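Local coordinates for protein putative Nitroreductase (Anabaena variabilis ATCC 29413, PDB 3EO7) that binds flavin mononucleotide and probably acts as an oxidoreductase of the nitroreductase family, at residues R335-Y340 with L476-G480. Numbering follows the deposited sequence.
With FMN (flavin mononucleotide), chain B.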
loop_
_atom_site.group_PDB
_atom_site.type_symbol
_atom_site.label_atom_id
_atom_site.label_comp_id
_atom_site.label_asym_id
_atom_site.label_seq_id
_atom_site.Cartn_x
_atom_site.Cartn_y
_atom_site.Cartn_z
ATOM N N ARG A 335 -10.740 -2.538 -10.744
ATOM C CA ARG A 335 -9.710 -2.323 -11.760
ATOM C C ARG A 335 -9.316 -0.848 -11.731
ATOM O O ARG A 335 -10.133 0.009 -11.363
ATOM C CB ARG A 335 -10.267 -2.621 -13.148
ATOM C CG ARG A 335 -10.713 -4.061 -13.387
ATOM C CD ARG A 335 -9.602 -4.955 -13.889
ATOM N NE ARG A 335 -8.532 -5.210 -12.919
ATOM C CZ ARG A 335 -8.538 -6.213 -12.048
ATOM N NH1 ARG A 335 -9.541 -7.073 -12.002
ATOM N NH2 ARG A 335 -7.494 -6.402 -11.246
ATOM N N SER A 336 -8.083 -0.557 -12.157
ATOM C CA SER A 336 -7.622 0.808 -12.336
ATOM C C SER A 336 -8.242 1.285 -13.656
ATOM O O SER A 336 -8.047 0.672 -14.706
ATOM C CB SER A 336 -6.107 0.863 -12.414
ATOM O OG SER A 336 -5.544 0.538 -11.159
ATOM N N THR A 337 -8.957 2.394 -13.606
ATOM C CA THR A 337 -9.617 2.947 -14.784
ATOM C C THR A 337 -8.622 3.476 -15.826
ATOM O O THR A 337 -7.708 4.221 -15.517
ATOM C CB THR A 337 -10.558 4.054 -14.342
ATOM O OG1 THR A 337 -11.354 3.560 -13.256
ATOM C CG2 THR A 337 -11.447 4.541 -15.500
ATOM N N ARG A 338 -8.821 3.061 -17.072
ATOM C CA ARG A 338 -7.950 3.438 -18.169
ATOM C C ARG A 338 -8.095 4.896 -18.558
ATOM O O ARG A 338 -7.101 5.552 -18.859
ATOM C CB ARG A 338 -8.231 2.565 -19.399
ATOM C CG ARG A 338 -7.370 2.919 -20.634
ATOM C CD ARG A 338 -7.813 2.213 -21.948
ATOM N NE ARG A 338 -6.779 2.346 -22.985
ATOM C CZ ARG A 338 -5.652 1.624 -23.033
ATOM N NH1 ARG A 338 -5.387 0.713 -22.096
ATOM N NH2 ARG A 338 -4.772 1.819 -24.019
ATOM N N ALA A 339 -9.320 5.396 -18.540
ATOM C CA ALA A 339 -9.605 6.751 -18.998
ATOM C C ALA A 339 -10.908 7.247 -18.399
ATOM O O ALA A 339 -11.793 6.449 -18.093
ATOM C CB ALA A 339 -9.673 6.785 -20.546
ATOM N N TYR A 340 -10.993 8.558 -18.210
ATOM C CA TYR A 340 -12.179 9.220 -17.693
ATOM C C TYR A 340 -12.910 9.925 -18.810
ATOM O O TYR A 340 -12.311 10.266 -19.816
ATOM C CB TYR A 340 -11.825 10.265 -16.624
ATOM C CG TYR A 340 -11.065 9.644 -15.475
ATOM C CD1 TYR A 340 -11.554 8.505 -14.852
ATOM C CD2 TYR A 340 -9.902 10.231 -14.997
ATOM C CE1 TYR A 340 -10.861 7.902 -13.795
ATOM C CE2 TYR A 340 -9.185 9.649 -13.934
ATOM C CZ TYR A 340 -9.684 8.511 -13.335
ATOM O OH TYR A 340 -8.993 7.929 -12.293
ATOM N N LEU A 476 -17.481 4.809 -9.680
ATOM C CA LEU A 476 -16.601 5.866 -10.144
ATOM C C LEU A 476 -15.339 5.258 -10.746
ATOM O O LEU A 476 -15.122 4.031 -10.695
ATOM C CB LEU A 476 -16.232 6.784 -8.981
ATOM C CG LEU A 476 -17.387 7.451 -8.229
ATOM C CD1 LEU A 476 -16.778 8.268 -7.056
ATOM C CD2 LEU A 476 -18.263 8.285 -9.147
ATOM N N GLY A 477 -14.545 6.116 -11.372
ATOM C CA GLY A 477 -13.245 5.756 -11.952
ATOM C C GLY A 477 -12.127 6.195 -11.024
ATOM O O GLY A 477 -12.261 7.180 -10.295
ATOM N N VAL A 478 -11.036 5.428 -11.024
ATOM C CA VAL A 478 -9.912 5.707 -10.161
ATOM C C VAL A 478 -8.635 5.103 -10.710
ATOM O O VAL A 478 -8.653 4.053 -11.335
ATOM C CB VAL A 478 -10.170 5.145 -8.719
ATOM C CG1 VAL A 478 -10.430 3.610 -8.749
ATOM C CG2 VAL A 478 -9.000 5.508 -7.732
ATOM N N SER A 479 -7.523 5.795 -10.491
ATOM C CA SER A 479 -6.232 5.240 -10.797
ATOM C C SER A 479 -5.127 5.957 -10.052
ATOM O O SER A 479 -5.066 7.180 -10.051
ATOM C CB SER A 479 -5.924 5.300 -12.300
ATOM O OG SER A 479 -4.662 4.672 -12.584
ATOM N N GLY A 480 -4.212 5.187 -9.480
ATOM C CA GLY A 480 -3.008 5.745 -8.940
ATOM C C GLY A 480 -2.146 6.219 -10.101
ATOM O O GLY A 480 -2.331 5.793 -11.264
HETATM N N1 FMN B . -1.963 3.452 -14.087
HETATM C C2 FMN B . -1.745 4.424 -15.048
HETATM O O2 FMN B . -2.410 4.454 -16.077
HETATM N N3 FMN B . -0.772 5.382 -14.936
HETATM C C4 FMN B . 0.085 5.420 -13.877
HETATM O O4 FMN B . 0.819 6.417 -13.741
HETATM C C4A FMN B . -0.101 4.463 -12.881
HETATM N N5 FMN B . 0.766 4.413 -11.807
HETATM C C5A FMN B . 0.522 3.504 -10.758
HETATM C C6 FMN B . 1.299 3.498 -9.605
HETATM C C7 FMN B . 1.075 2.584 -8.577
HETATM C C7M FMN B . 1.871 2.684 -7.267
HETATM C C8 FMN B . 0.050 1.654 -8.691
HETATM C C8M FMN B . -0.368 0.768 -7.535
HETATM C C9 FMN B . -0.758 1.640 -9.844
HETATM C C9A FMN B . -0.520 2.566 -10.874
HETATM N N10 FMN B . -1.307 2.553 -12.020
HETATM C C10 FMN B . -1.116 3.490 -12.999
HETATM C "C1'" FMN B . -2.271 1.420 -12.307
HETATM C "C2'" FMN B . -1.588 0.150 -12.769
HETATM O "O2'" FMN B . -1.247 0.264 -14.168
HETATM C "C3'" FMN B . -2.512 -1.039 -12.512
HETATM O "O3'" FMN B . -2.670 -1.239 -11.104
HETATM C "C4'" FMN B . -2.066 -2.340 -13.205
HETATM O "O4'" FMN B . -2.061 -2.180 -14.652
HETATM C "C5'" FMN B . -2.980 -3.484 -12.808
HETATM O "O5'" FMN B . -4.319 -3.231 -13.139
HETATM P P FMN B . -5.468 -3.218 -12.053
HETATM O O1P FMN B . -5.182 -2.073 -11.086
HETATM O O2P FMN B . -6.747 -2.991 -12.850
HETATM O O3P FMN B . -5.504 -4.535 -11.333
HETATM O O HOH W 1 -4.940 2.408 -9.118
HETATM O O HOH W 2 -5.154 3.284 -15.017
#
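This is a polar, backbone-centred contact between the FMN phosphate-binding loop after helix 325-333 and strand 477-481, in the C-terminal half of the chain. Thr-337 makes both direct hydrogen bonds, and both go to Val-478. Its N donates to Val-478 O (2.8 Å), and Val-478 N donates to Thr-337 OG1 (2.9 Å). One loop residue thus satisfies both polar backbone atoms of Val-478. Gly-477 and Ser-479 pair instead with Gly-508 and Thr-506 of strand 500-508, and the Val-478 side chain turns away and packs on helix 452-473.

The Tyr-340 ring meets the strand backbone, with Val-478 N and Ser-479 N near its edge, and CE1 is 3.5 Å from Gly-477 C. A CB on Gly-477 would clash with this ring, so glycine gives it room. Tyr-340 OH is hydrogen-bonded to Thr-506 OG1.

Two waters extend the contact. Water 1 donates to Ser-336 OG (2.8 Å from its O) and accepts from Gly-480 N (2.9 Å). Water 2 donates to Thr-337 O and to Ser-479 OG (each 2.8 Å from its O).

Both segments reach the flavin. Arg-335 NE and Ser-336 N donate to FMN O2P (2.8 and 2.9 Å), Arg-335 NH2 to FMN O3P (2.7 Å) and Ser-336 OG to FMN O1P (2.6 Å). On the strand side, Gly-480 O lies 3.1 Å from FMN C4A and Ser-479 OG 3.3 Å from FMN N1. Arg-334, Ser-102, Gln-425 and Gly-482 add further hydrogen bonds to FMN. The Thr-337 bonds and the waters join the phosphate-binding loop to the strand, which probably helps to keep the phosphate site and the isoalloxazine site in a fixed relation.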